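Local structure of ABC transporter, substrate binding protein (Agrobacterium tumefaciens, 3C9H) at residues K85-F90 and L266-A271; S111-S116 and L276-L281; K167-R172 and R227-Y232. The protein probably serves as the periplasmic solute-binding component of an ABC transporter, and carries a bound magnesium ion in the crystal. All blocks are in the same frame, centred on the assembly; numbering follows the deposited sequence.

Interaction 1: K85-F90 and L266-A271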
ATOM      1  N   LYS A  85      22.756   5.105 -15.052  1.00 30.15           N
ATOM      2  CA  LYS A  85      22.889   3.707 -14.659  1.00 30.96           C
ATOM      3  C   LYS A  85      21.623   2.929 -14.984  1.00 29.76           C
ATOM      4  O   LYS A  85      20.571   3.499 -15.273  1.00 29.39           O
ATOM      5  CB  LYS A  85      23.139   3.603 -13.158  1.00 31.01           C
ATOM      6  CG  LYS A  85      24.447   4.180 -12.686  1.00 34.10           C
ATOM      7  CD  LYS A  85      24.590   4.016 -11.174  1.00 35.53           C
ATOM      8  CE  LYS A  85      23.750   5.036 -10.371  1.00 39.11           C
ATOM      9  NZ  LYS A  85      23.515   4.645  -8.938  1.00 39.70           N
ATOM     10  N   LYS A  86      21.714   1.613 -14.904  1.00 29.32           N
ATOM     11  CA  LYS A  86      20.517   0.810 -14.952  1.00 28.25           C
ATOM     12  C   LYS A  86      19.805   0.800 -13.583  1.00 26.91           C
ATOM     13  O   LYS A  86      20.358   1.183 -12.543  1.00 26.80           O
ATOM     14  CB  LYS A  86      20.821  -0.584 -15.540  1.00 29.81           C
ATOM     15  CG  LYS A  86      21.235  -0.514 -17.075  1.00 33.66           C
ATOM     16  CD  LYS A  86      20.072  -0.036 -17.988  1.00 36.72           C
ATOM     17  CE  LYS A  86      20.483   0.579 -19.320  1.00 38.10           C
ATOM     18  NZ  LYS A  86      19.435   1.573 -19.796  1.00 39.85           N
ATOM     19  N   THR A  87      18.545   0.403 -13.601  1.00 25.18           N
ATOM     20  CA  THR A  87      17.731   0.394 -12.397  1.00 23.28           C
ATOM     21  C   THR A  87      16.915  -0.903 -12.393  1.00 22.30           C
ATOM     22  O   THR A  87      17.182  -1.807 -13.177  1.00 22.62           O
ATOM     23  CB  THR A  87      16.879   1.717 -12.292  1.00 22.68           C
ATOM     24  OG1 THR A  87      16.347   1.878 -10.973  1.00 22.17           O
ATOM     25  CG2 THR A  87      15.719   1.776 -13.301  1.00 21.68           C
ATOM     26  N   ALA A  88      15.931  -0.994 -11.511  1.00 21.06           N
ATOM     27  CA  ALA A  88      15.080  -2.187 -11.404  1.00 21.12           C
ATOM     28  C   ALA A  88      14.377  -2.489 -12.727  1.00 20.74           C
ATOM     29  O   ALA A  88      14.146  -1.596 -13.560  1.00 21.01           O
ATOM     30  CB  ALA A  88      14.033  -1.988 -10.298  1.00 19.72           C
ATOM     31  N   ASP A  89      14.007  -3.752 -12.894  1.00 20.55           N
ATOM     32  CA  ASP A  89      13.247  -4.185 -14.046  1.00 20.16           C
ATOM     33  C   ASP A  89      11.728  -4.030 -13.826  1.00 19.94           C
ATOM     34  O   ASP A  89      10.958  -3.997 -14.801  1.00 19.04           O
ATOM     35  CB  ASP A  89      13.594  -5.639 -14.333  1.00 21.29           C
ATOM     36  CG  ASP A  89      15.095  -5.847 -14.544  1.00 22.75           C
ATOM     37  OD1 ASP A  89      15.697  -4.996 -15.208  1.00 25.51           O
ATOM     38  OD2 ASP A  89      15.678  -6.826 -14.038  1.00 25.62           O
ATOM     39  N   PHE A  90      11.323  -3.990 -12.551  1.00 18.79           N
ATOM     40  CA  PHE A  90       9.930  -3.849 -12.104  1.00 18.71           C
ATOM     41  C   PHE A  90       9.884  -3.061 -10.796  1.00 18.08           C
ATOM     42  O   PHE A  90      10.646  -3.350  -9.856  1.00 19.17           O
ATOM     43  CB  PHE A  90       9.274  -5.230 -11.926  1.00 18.57           C
ATOM     44  CG  PHE A  90       7.777  -5.179 -11.717  1.00 19.20           C
ATOM     45  CD1 PHE A  90       6.927  -4.659 -12.676  1.00 20.08           C
ATOM     46  CD2 PHE A  90       7.222  -5.660 -10.562  1.00 17.83           C
ATOM     47  CE1 PHE A  90       5.543  -4.616 -12.444  1.00 18.90           C
ATOM     48  CE2 PHE A  90       5.846  -5.629 -10.336  1.00 19.84           C
ATOM     49  CZ  PHE A  90       5.014  -5.096 -11.290  1.00 19.03           C
ATOM     50  N   LEU A 266       4.990  -0.949 -12.694  1.00 17.19           N
ATOM     51  CA  LEU A 266       5.536  -0.378 -13.950  1.00 16.93           C
ATOM     52  C   LEU A 266       6.956  -0.906 -14.170  1.00 17.59           C
ATOM     53  O   LEU A 266       7.583  -1.373 -13.237  1.00 17.54           O
ATOM     54  CB  LEU A 266       5.523   1.150 -13.910  1.00 16.40           C
ATOM     55  CG  LEU A 266       6.363   1.867 -12.839  1.00 16.61           C
ATOM     56  CD1 LEU A 266       7.834   1.941 -13.271  1.00 16.16           C
ATOM     57  CD2 LEU A 266       5.803   3.306 -12.511  1.00 16.82           C
ATOM     58  N   VAL A 267       7.412  -0.853 -15.424  1.00 17.85           N
ATOM     59  CA  VAL A 267       8.753  -1.214 -15.825  1.00 18.41           C
ATOM     60  C   VAL A 267       9.496   0.084 -16.056  1.00 18.67           C
ATOM     61  O   VAL A 267       9.080   0.879 -16.899  1.00 19.13           O
ATOM     62  CB  VAL A 267       8.748  -2.020 -17.149  1.00 19.25           C
ATOM     63  CG1 VAL A 267      10.180  -2.215 -17.672  1.00 17.45           C
ATOM     64  CG2 VAL A 267       8.017  -3.350 -16.950  1.00 18.03           C
ATOM     65  N   PRO A 268      10.553   0.330 -15.273  1.00 18.65           N
ATOM     66  CA  PRO A 268      11.373   1.507 -15.447  1.00 19.71           C
ATOM     67  C   PRO A 268      12.013   1.606 -16.857  1.00 20.19           C
ATOM     68  O   PRO A 268      12.397   0.608 -17.462  1.00 20.63           O
ATOM     69  CB  PRO A 268      12.448   1.352 -14.350  1.00 18.82           C
ATOM     70  CG  PRO A 268      11.765   0.503 -13.277  1.00 18.92           C
ATOM     71  CD  PRO A 268      11.004  -0.487 -14.126  1.00 19.11           C
ATOM     72  N   GLU A 269      12.093   2.828 -17.363  1.00 22.30           N
ATOM     73  CA  GLU A 269      12.792   3.142 -18.599  1.00 22.37           C
ATOM     74  C   GLU A 269      14.230   2.599 -18.623  1.00 22.58           C
ATOM     75  O   GLU A 269      14.693   2.115 -19.669  1.00 22.77           O
ATOM     76  CB  GLU A 269      12.806   4.659 -18.779  1.00 22.99           C
ATOM     77  CG  GLU A 269      13.323   5.121 -20.113  1.00 23.81           C
ATOM     78  CD  GLU A 269      14.821   5.341 -20.138  1.00 31.73           C
ATOM     79  OE1 GLU A 269      15.455   5.361 -19.050  1.00 33.80           O
ATOM     80  OE2 GLU A 269      15.375   5.521 -21.256  1.00 37.79           O
ATOM     81  N   ALA A 270      14.916   2.658 -17.474  1.00 22.43           N
ATOM     82  CA  ALA A 270      16.335   2.256 -17.359  1.00 23.31           C
ATOM     83  C   ALA A 270      16.536   0.828 -16.845  1.00 23.65           C
ATOM     84  O   ALA A 270      17.628   0.455 -16.394  1.00 23.87           O
ATOM     85  CB  ALA A 270      17.062   3.214 -16.472  1.00 23.65           C
ATOM     86  N   ALA A 271      15.490   0.024 -16.919  1.00 23.51           N
ATOM     87  CA  ALA A 271      15.575  -1.396 -16.609  1.00 23.76           C
ATOM     88  C   ALA A 271      16.727  -2.027 -17.372  1.00 24.39           C
ATOM     89  O   ALA A 271      16.904  -1.750 -18.560  1.00 22.58           O
ATOM     90  CB  ALA A 271      14.273  -2.088 -16.982  1.00 22.32           C
TER

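Interaction 2: S111-S116 and L276-L281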
ATOM      1  N   SER A 111       4.288  -0.775 -21.461  1.00 23.64           N
ATOM      2  CA  SER A 111       4.228  -2.219 -21.458  1.00 24.16           C
ATOM      3  C   SER A 111       2.944  -2.669 -22.125  1.00 24.93           C
ATOM      4  O   SER A 111       1.890  -2.695 -21.486  1.00 24.27           O
ATOM      5  CB  SER A 111       4.263  -2.751 -20.027  1.00 23.71           C
ATOM      6  OG  SER A 111       5.492  -2.486 -19.426  1.00 21.57           O
ATOM      7  N   ASP A 112       3.042  -3.026 -23.410  1.00 26.31           N
ATOM      8  CA  ASP A 112       1.893  -3.469 -24.195  1.00 27.18           C
ATOM      9  C   ASP A 112       1.785  -4.957 -24.068  1.00 27.64           C
ATOM     10  O   ASP A 112       2.511  -5.700 -24.750  1.00 28.41           O
ATOM     11  CB  ASP A 112       2.052  -3.099 -25.671  1.00 27.77           C
ATOM     12  CG  ASP A 112       1.965  -1.619 -25.903  1.00 29.64           C
ATOM     13  OD1 ASP A 112       1.225  -0.956 -25.160  1.00 30.41           O
ATOM     14  OD2 ASP A 112       2.630  -1.123 -26.837  1.00 33.28           O
ATOM     15  N   LEU A 113       0.870  -5.401 -23.218  1.00 27.15           N
ATOM     16  CA  LEU A 113       0.805  -6.808 -22.835  1.00 28.21           C
ATOM     17  C   LEU A 113      -0.533  -7.443 -23.186  1.00 29.23           C
ATOM     18  O   LEU A 113      -1.465  -6.772 -23.628  1.00 28.80           O
ATOM     19  CB  LEU A 113       1.070  -6.966 -21.330  1.00 27.74           C
ATOM     20  CG  LEU A 113       2.448  -6.498 -20.842  1.00 27.57           C
ATOM     21  CD1 LEU A 113       2.541  -6.316 -19.299  1.00 26.64           C
ATOM     22  CD2 LEU A 113       3.488  -7.457 -21.355  1.00 28.11           C
ATOM     23  N   ALA A 114      -0.582  -8.751 -22.939  1.00 30.71           N
ATOM     24  CA  ALA A 114      -1.750  -9.620 -23.143  1.00 30.60           C
ATOM     25  C   ALA A 114      -3.025  -9.066 -22.524  1.00 30.50           C
ATOM     26  O   ALA A 114      -4.014  -8.906 -23.200  1.00 30.67           O
ATOM     27  CB  ALA A 114      -1.443 -11.008 -22.540  1.00 31.20           C
ATOM     28  N   MET A 115      -2.987  -8.774 -21.227  1.00 29.95           N
ATOM     29  CA  MET A 115      -4.176  -8.270 -20.537  1.00 29.73           C
ATOM     30  C   MET A 115      -4.368  -6.743 -20.596  1.00 28.51           C
ATOM     31  O   MET A 115      -5.298  -6.230 -19.973  1.00 28.82           O
ATOM     32  CB  MET A 115      -4.175  -8.751 -19.078  1.00 30.63           C
ATOM     33  CG  MET A 115      -4.530 -10.234 -18.886  1.00 33.57           C
ATOM     34  SD  MET A 115      -6.260 -10.588 -19.333  1.00 36.40           S
ATOM     35  CE  MET A 115      -7.176  -9.364 -18.311  1.00 34.53           C
ATOM     36  N   SER A 116      -3.524  -6.016 -21.336  1.00 26.67           N
ATOM     37  CA  SER A 116      -3.569  -4.544 -21.306  1.00 25.24           C
ATOM     38  C   SER A 116      -4.916  -3.944 -21.713  1.00 24.59           C
ATOM     39  O   SER A 116      -5.506  -3.160 -20.973  1.00 23.19           O
ATOM     40  CB  SER A 116      -2.452  -3.933 -22.158  1.00 24.81           C
ATOM     41  OG  SER A 116      -1.185  -4.228 -21.616  1.00 22.50           O
ATOM     42  N   LEU A 276      12.170  -9.069 -18.789  1.00 24.66           N
ATOM     43  CA  LEU A 276      11.868  -9.851 -17.591  1.00 24.75           C
ATOM     44  C   LEU A 276      10.872  -9.101 -16.691  1.00 24.24           C
ATOM     45  O   LEU A 276       9.939  -9.695 -16.128  1.00 22.18           O
ATOM     46  CB  LEU A 276      13.140 -10.184 -16.825  1.00 24.82           C
ATOM     47  CG  LEU A 276      14.079 -11.199 -17.472  1.00 26.14           C
ATOM     48  CD1 LEU A 276      15.166 -11.526 -16.482  1.00 27.93           C
ATOM     49  CD2 LEU A 276      13.337 -12.456 -17.944  1.00 26.39           C
ATOM     50  N   GLY A 277      11.063  -7.787 -16.597  1.00 24.37           N
ATOM     51  CA  GLY A 277      10.141  -6.907 -15.912  1.00 24.17           C
ATOM     52  C   GLY A 277       8.725  -7.019 -16.432  1.00 23.91           C
ATOM     53  O   GLY A 277       7.778  -7.143 -15.635  1.00 23.85           O
ATOM     54  N   ARG A 278       8.554  -6.962 -17.754  1.00 23.74           N
ATOM     55  CA  ARG A 278       7.246  -7.124 -18.366  1.00 24.48           C
ATOM     56  C   ARG A 278       6.669  -8.515 -18.133  1.00 24.47           C
ATOM     57  O   ARG A 278       5.437  -8.674 -17.995  1.00 23.87           O
ATOM     58  CB  ARG A 278       7.292  -6.868 -19.863  1.00 24.67           C
ATOM     59  CG  ARG A 278       7.260  -5.445 -20.196  1.00 25.97           C
ATOM     60  CD  ARG A 278       7.197  -5.210 -21.649  1.00 28.60           C
ATOM     61  NE  ARG A 278       7.914  -3.986 -21.892  1.00 34.05           N
ATOM     62  CZ  ARG A 278       9.150  -3.898 -22.361  1.00 31.42           C
ATOM     63  NH1 ARG A 278       9.821  -4.936 -22.787  1.00 36.13           N
ATOM     64  NH2 ARG A 278       9.666  -2.717 -22.486  1.00 35.49           N
ATOM     65  N   ARG A 279       7.539  -9.515 -18.103  1.00 24.20           N
ATOM     66  CA  ARG A 279       7.095 -10.888 -17.830  1.00 24.76           C
ATOM     67  C   ARG A 279       6.492 -11.004 -16.432  1.00 23.22           C
ATOM     68  O   ARG A 279       5.463 -11.660 -16.234  1.00 23.36           O
ATOM     69  CB  ARG A 279       8.245 -11.905 -17.950  1.00 24.77           C
ATOM     70  CG  ARG A 279       7.694 -13.264 -18.398  1.00 26.67           C
ATOM     71  CD  ARG A 279       8.700 -14.369 -18.393  1.00 29.69           C
ATOM     72  NE  ARG A 279       9.751 -14.138 -19.367  1.00 31.74           N
ATOM     73  CZ  ARG A 279      10.765 -14.969 -19.600  1.00 34.37           C
ATOM     74  NH1 ARG A 279      10.898 -16.100 -18.911  1.00 34.96           N
ATOM     75  NH2 ARG A 279      11.682 -14.638 -20.508  1.00 34.34           N
ATOM     76  N   TYR A 280       7.173 -10.405 -15.465  1.00 22.58           N
ATOM     77  CA  TYR A 280       6.720 -10.375 -14.079  1.00 22.71           C
ATOM     78  C   TYR A 280       5.403  -9.574 -13.961  1.00 21.83           C
ATOM     79  O   TYR A 280       4.426 -10.021 -13.337  1.00 20.71           O
ATOM     80  CB  TYR A 280       7.803  -9.731 -13.242  1.00 23.12           C
ATOM     81  CG  TYR A 280       7.709  -9.935 -11.764  1.00 24.75           C
ATOM     82  CD1 TYR A 280       8.066 -11.152 -11.179  1.00 26.22           C
ATOM     83  CD2 TYR A 280       7.341  -8.892 -10.927  1.00 26.95           C
ATOM     84  CE1 TYR A 280       8.030 -11.331  -9.779  1.00 26.50           C
ATOM     85  CE2 TYR A 280       7.312  -9.064  -9.521  1.00 26.60           C
ATOM     86  CZ  TYR A 280       7.658 -10.283  -8.969  1.00 25.75           C
ATOM     87  OH  TYR A 280       7.619 -10.451  -7.592  1.00 29.13           O
ATOM     88  N   LEU A 281       5.370  -8.402 -14.584  1.00 21.45           N
ATOM     89  CA  LEU A 281       4.114  -7.630 -14.650  1.00 21.97           C
ATOM     90  C   LEU A 281       2.962  -8.434 -15.243  1.00 22.56           C
ATOM     91  O   LEU A 281       1.867  -8.505 -14.676  1.00 22.24           O
ATOM     92  CB  LEU A 281       4.343  -6.342 -15.448  1.00 22.03           C
ATOM     93  CG  LEU A 281       3.145  -5.448 -15.673  1.00 22.13           C
ATOM     94  CD1 LEU A 281       2.384  -5.116 -14.336  1.00 18.06           C
ATOM     95  CD2 LEU A 281       3.571  -4.190 -16.430  1.00 18.97           C
TER

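Interaction 3: K167-R172 and R227-Y232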
ATOM      1  N   LYS A 167      -6.246   8.963  29.606  1.00 45.53           N
ATOM      2  CA  LYS A 167      -5.084   8.418  30.326  1.00 46.13           C
ATOM      3  C   LYS A 167      -4.709   7.025  29.860  1.00 46.23           C
ATOM      4  O   LYS A 167      -3.534   6.711  29.740  1.00 47.28           O
ATOM      5  CB  LYS A 167      -5.330   8.400  31.850  1.00 46.87           C
ATOM      6  CG  LYS A 167      -5.387   9.791  32.479  1.00 47.77           C
ATOM      7  CD  LYS A 167      -5.671   9.738  33.998  1.00 48.01           C
ATOM      8  CE  LYS A 167      -6.399  10.998  34.483  1.00 49.01           C
ATOM      9  NZ  LYS A 167      -7.858  10.996  34.110  1.00 50.09           N
ATOM     10  N   GLU A 168      -5.696   6.184  29.597  1.00 46.12           N
ATOM     11  CA  GLU A 168      -5.409   4.823  29.144  1.00 46.00           C
ATOM     12  C   GLU A 168      -4.747   4.792  27.765  1.00 44.81           C
ATOM     13  O   GLU A 168      -3.765   4.063  27.574  1.00 44.93           O
ATOM     14  CB  GLU A 168      -6.681   3.956  29.145  1.00 46.35           C
ATOM     15  CG  GLU A 168      -7.073   3.481  30.548  1.00 49.05           C
ATOM     16  CD  GLU A 168      -8.200   2.422  30.566  1.00 49.66           C
ATOM     17  OE1 GLU A 168      -8.835   2.157  29.504  1.00 54.20           O
ATOM     18  OE2 GLU A 168      -8.452   1.868  31.673  1.00 55.37           O
ATOM     19  N   VAL A 169      -5.282   5.579  26.821  1.00 43.08           N
ATOM     20  CA  VAL A 169      -4.812   5.573  25.421  1.00 41.38           C
ATOM     21  C   VAL A 169      -3.515   6.320  25.183  1.00 39.65           C
ATOM     22  O   VAL A 169      -2.892   6.129  24.145  1.00 38.84           O
ATOM     23  CB  VAL A 169      -5.837   6.199  24.438  1.00 41.35           C
ATOM     24  CG1 VAL A 169      -7.143   5.452  24.490  1.00 41.81           C
ATOM     25  CG2 VAL A 169      -6.027   7.687  24.722  1.00 40.74           C
ATOM     26  N   HIS A 170      -3.116   7.178  26.117  1.00 37.86           N
ATOM     27  CA  HIS A 170      -2.036   8.119  25.847  1.00 36.87           C
ATOM     28  C   HIS A 170      -0.696   7.443  25.529  1.00 35.67           C
ATOM     29  O   HIS A 170      -0.173   6.675  26.333  1.00 35.32           O
ATOM     30  CB  HIS A 170      -1.849   9.122  26.984  1.00 37.37           C
ATOM     31  CG  HIS A 170      -0.948  10.253  26.610  1.00 37.17           C
ATOM     32  ND1 HIS A 170      -1.419  11.427  26.069  1.00 36.81           N
ATOM     33  CD2 HIS A 170       0.399  10.358  26.626  1.00 37.27           C
ATOM     34  CE1 HIS A 170      -0.400  12.217  25.784  1.00 37.11           C
ATOM     35  NE2 HIS A 170       0.714  11.592  26.117  1.00 36.76           N
ATOM     36  N   GLY A 171      -0.153   7.743  24.347  1.00 33.88           N
ATOM     37  CA  GLY A 171       1.042   7.083  23.852  1.00 32.34           C
ATOM     38  C   GLY A 171       0.830   5.627  23.478  1.00 31.00           C
ATOM     39  O   GLY A 171       1.790   4.900  23.297  1.00 30.56           O
ATOM     40  N   ARG A 172      -0.424   5.194  23.364  1.00 29.57           N
ATOM     41  CA  ARG A 172      -0.727   3.809  23.015  1.00 29.12           C
ATOM     42  C   ARG A 172      -1.642   3.737  21.788  1.00 27.67           C
ATOM     43  O   ARG A 172      -2.392   2.777  21.590  1.00 26.46           O
ATOM     44  CB  ARG A 172      -1.303   3.068  24.226  1.00 29.50           C
ATOM     45  CG  ARG A 172      -0.255   2.969  25.333  1.00 30.90           C
ATOM     46  CD  ARG A 172      -0.719   2.253  26.564  1.00 32.41           C
ATOM     47  NE  ARG A 172      -1.038   0.862  26.291  1.00 34.89           N
ATOM     48  CZ  ARG A 172      -2.178   0.261  26.629  1.00 36.22           C
ATOM     49  NH1 ARG A 172      -3.133   0.897  27.303  1.00 38.33           N
ATOM     50  NH2 ARG A 172      -2.356  -1.005  26.305  1.00 36.57           N
ATOM     51  N   ARG A 227       0.953  -3.352  23.355  1.00 29.47           N
ATOM     52  CA  ARG A 227       1.669  -2.088  23.604  1.00 29.63           C
ATOM     53  C   ARG A 227       0.831  -0.890  23.155  1.00 29.13           C
ATOM     54  O   ARG A 227       0.819   0.159  23.819  1.00 29.49           O
ATOM     55  CB  ARG A 227       3.032  -2.057  22.903  1.00 29.72           C
ATOM     56  CG  ARG A 227       4.129  -2.844  23.635  1.00 31.20           C
ATOM     57  CD  ARG A 227       5.415  -2.904  22.824  1.00 30.84           C
ATOM     58  NE  ARG A 227       5.324  -3.938  21.801  1.00 32.61           N
ATOM     59  CZ  ARG A 227       6.270  -4.211  20.904  1.00 34.15           C
ATOM     60  NH1 ARG A 227       7.385  -3.508  20.863  1.00 35.24           N
ATOM     61  NH2 ARG A 227       6.086  -5.197  20.036  1.00 34.42           N
ATOM     62  N   PHE A 228       0.118  -1.081  22.035  1.00 28.07           N
ATOM     63  CA  PHE A 228      -0.815  -0.115  21.490  1.00 27.13           C
ATOM     64  C   PHE A 228      -2.199  -0.704  21.506  1.00 26.19           C
ATOM     65  O   PHE A 228      -2.364  -1.888  21.293  1.00 26.44           O
ATOM     66  CB  PHE A 228      -0.466   0.191  20.025  1.00 26.92           C
ATOM     67  CG  PHE A 228       0.849   0.919  19.832  1.00 26.88           C
ATOM     68  CD1 PHE A 228       1.416   1.687  20.831  1.00 27.17           C
ATOM     69  CD2 PHE A 228       1.475   0.885  18.591  1.00 28.82           C
ATOM     70  CE1 PHE A 228       2.615   2.364  20.622  1.00 27.83           C
ATOM     71  CE2 PHE A 228       2.676   1.560  18.377  1.00 27.65           C
ATOM     72  CZ  PHE A 228       3.240   2.297  19.399  1.00 27.42           C
ATOM     73  N   VAL A 229      -3.203   0.132  21.727  1.00 25.89           N
ATOM     74  CA  VAL A 229      -4.590  -0.342  21.733  1.00 25.02           C
ATOM     75  C   VAL A 229      -5.298  -0.121  20.383  1.00 24.44           C
ATOM     76  O   VAL A 229      -6.240  -0.826  20.055  1.00 24.27           O
ATOM     77  CB  VAL A 229      -5.369   0.329  22.859  1.00 25.59           C
ATOM     78  CG1 VAL A 229      -4.696  -0.002  24.210  1.00 24.78           C
ATOM     79  CG2 VAL A 229      -5.503   1.845  22.632  1.00 23.18           C
ATOM     80  N   LEU A 230      -4.838   0.865  19.615  1.00 23.59           N
ATOM     81  CA  LEU A 230      -5.455   1.236  18.336  1.00 23.14           C
ATOM     82  C   LEU A 230      -4.400   1.656  17.311  1.00 22.47           C
ATOM     83  O   LEU A 230      -3.424   2.338  17.650  1.00 21.63           O
ATOM     84  CB  LEU A 230      -6.417   2.425  18.514  1.00 23.20           C
ATOM     85  CG  LEU A 230      -7.812   2.181  19.089  1.00 24.28           C
ATOM     86  CD1 LEU A 230      -8.418   3.518  19.531  1.00 24.08           C
ATOM     87  CD2 LEU A 230      -8.715   1.465  18.087  1.00 22.84           C
ATOM     88  N   GLY A 231      -4.619   1.272  16.057  1.00 22.35           N
ATOM     89  CA  GLY A 231      -3.899   1.851  14.924  1.00 22.21           C
ATOM     90  C   GLY A 231      -4.852   2.431  13.887  1.00 22.18           C
ATOM     91  O   GLY A 231      -5.963   1.915  13.674  1.00 20.60           O
ATOM     92  N   TYR A 232      -4.406   3.497  13.228  1.00 22.56           N
ATOM     93  CA  TYR A 232      -5.218   4.247  12.288  1.00 22.66           C
ATOM     94  C   TYR A 232      -4.567   4.235  10.891  1.00 21.84           C
ATOM     95  O   TYR A 232      -3.368   4.464  10.777  1.00 20.94           O
ATOM     96  CB  TYR A 232      -5.394   5.699  12.777  1.00 23.86           C
ATOM     97  CG  TYR A 232      -6.124   6.567  11.799  1.00 24.20           C
ATOM     98  CD1 TYR A 232      -7.502   6.498  11.692  1.00 26.88           C
ATOM     99  CD2 TYR A 232      -5.445   7.457  10.969  1.00 25.90           C
ATOM    100  CE1 TYR A 232      -8.191   7.267  10.766  1.00 26.89           C
ATOM    101  CE2 TYR A 232      -6.132   8.245  10.035  1.00 25.74           C
ATOM    102  CZ  TYR A 232      -7.496   8.141   9.938  1.00 26.10           C
ATOM    103  OH  TYR A 232      -8.198   8.914   9.037  1.00 27.28           O
TER

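Interaction 1: K85-F90 and L266-A271
Ala270 O is the best-held polar atom across this contact, gripped by one hydrogen bond and one weaker CA-H...O contact. Thr87 N donates to Ala270 O at 2.9 Å, with 150° at the hydrogen. The donor sits above the carbonyl plane, not on a lone pair. Lys86 CA adds its contact to Ala270 O at 3.2 Å. The Lys86 chain bends at chi2 (-66°), which lays CD alongside the same oxygen. A type I turn, Pro268 to Ala271, presents this carbonyl to the 85-90 loop. Thr87 and Ala271 make a single beta bridge, just before strand 90-93, which pairs antiparallel with strand 258-268, an arrangement consistent with the periplasmic binding protein fold. Thr87 CG2 meets Pro268 CB tightly, 3.5 Å apart, the two side chains crossing at about a right angle. Thr87 OG1, anti to the backbone N (chi1 -165°), is hydrogen-bonded to Glu80 of helix 70-82. Ala88 O is buried without a hydrogen-bond partner; Pro268 CG, 3.2 Å away, and the CA-H of Ala271 lie against it. Asp89 OD1 touches Ala271 CB while accepting from Asn273 N, and OD2 accepts from Val37 N. The Phe90 ring meets the Leu266 backbone obliquely, with CD1 3.4 Å from Leu266 O.

Interaction 2: S111-S116 and L276-L281
Apolar packing carries most of this contact, in which the loop between strands 108-109 and 124-125 lies on helix 274-285, away from the magnesium site. Leu113 points toward the helix and puts each of its methyls to a different use. Leu113 CD1 meets Leu281 CD2 at 3.7 Å, the two leucines crossing obliquely. Leu113 CD2 lies over the start of the Arg278 side chain, 4.1 Å from Arg278 CB. Leu281 has CG anti to its backbone N (chi1 177°), and its CD2 also reaches Ser111 CB at 3.9 Å. Residues 278 and 281 are nearly one helical turn apart, so both face the loop.

The second kind of contact is a polar group laid along a hydrocarbon chain. Ser111 OG rests on Arg278 CG at 3.5 Å and lies near the guanidinium plane, at its edge. Ser111 OG is 3.8 Å from Arg278 NE. The Arg278 chain runs out straight through chi2 (-175°) and bends at chi3, so its aliphatic part passes alongside Ser111. Val267 of strand 258-268 touches both Ser111 and Arg278.

Hydrogen bonds serve the loop itself. Leu113 N donates to Ser116 OG at 2.9 Å, and Ser116 N closes the type I turn from Leu113 to Ser116 on Leu113 O. Tyr130 OH is bonded to both Ser111 O and Ser116 OG, which ties the turn to strand 129-131. The loop is shaped by hydrogen bonds within it and to its surroundings, while its contact with residues 276-281 rests on methyl and methylene packing, with little directional demand.

Interaction 3: K167-R172 and R227-Y232
Val229 N donates to Arg172 O at 2.8 Å, the shorter of the two hydrogen bonds between these segments. It is fairly straight, 159° at the hydrogen, and the donor lies in the carbonyl plane. Arg172 also reaches back with its side chain. Arg172 NE donates to Arg227 O at 3.2 Å, from above the carbonyl plane and somewhat tilted from the guanidinium plane.

The other nitrogens of the group are used as well. Arg172 NH1 donates to Glu168 O at 3.2 Å, in the guanidinium plane. Arg172 NH2 is hydrogen-bonded to Gly226 O. The bend of the chain at chi3 (63°) turns the group so that three backbone carbonyls hold it. A type II turn, Val169 to Arg172, closed by Arg172 N on Val169 O, leads from helix 166-169 into strand 173-176. This strand runs parallel to strand 230-235, and the contact lies where that parallel pairing begins.

Packing fills in around the bonds. Val229 CG1 sits over one face of the Arg172 guanidinium, offset toward the rim, and is 3.3 Å from Arg172 NH2. Val229 CG2 lies against Arg172 O. Phe228 packs obliquely on the backbone, with CD1 3.7 Å from Arg172 CA. Val169 CG1 meets Val229 CG2 loosely at 4.4 Å, with Tyr161 and Leu162 of helix 155-164 also against Val169. The cationic group is thus paired with neutral carbonyl oxygens and has a methyl over one face, and the carbonyl dipoles probably stabilise its positive charge.

In the fold
Interactions 1 and 2 are neighbours, their centres 13 Å apart. Strand 258-268 and helix 274-285 follow each other in the chain, and Val267 of interaction 1 bridges to both segments of interaction 2. Phe90 of interaction 1 also packs on Tyr280 and Leu281 of interaction 2. Interaction 3 stands on the opposite side of the chain's centre, about 41 Å from interaction 1 between centres, and is nested within the loop that interaction 1 closes. Interaction 1 is a buried contact of a loop with a strand and turn, joined by one backbone hydrogen bond and close packing. Interactions 2 and 3 are only partly buried. Interaction 2 is mainly apolar, whereas interaction 3 relies on an arginine bonded to carbonyls.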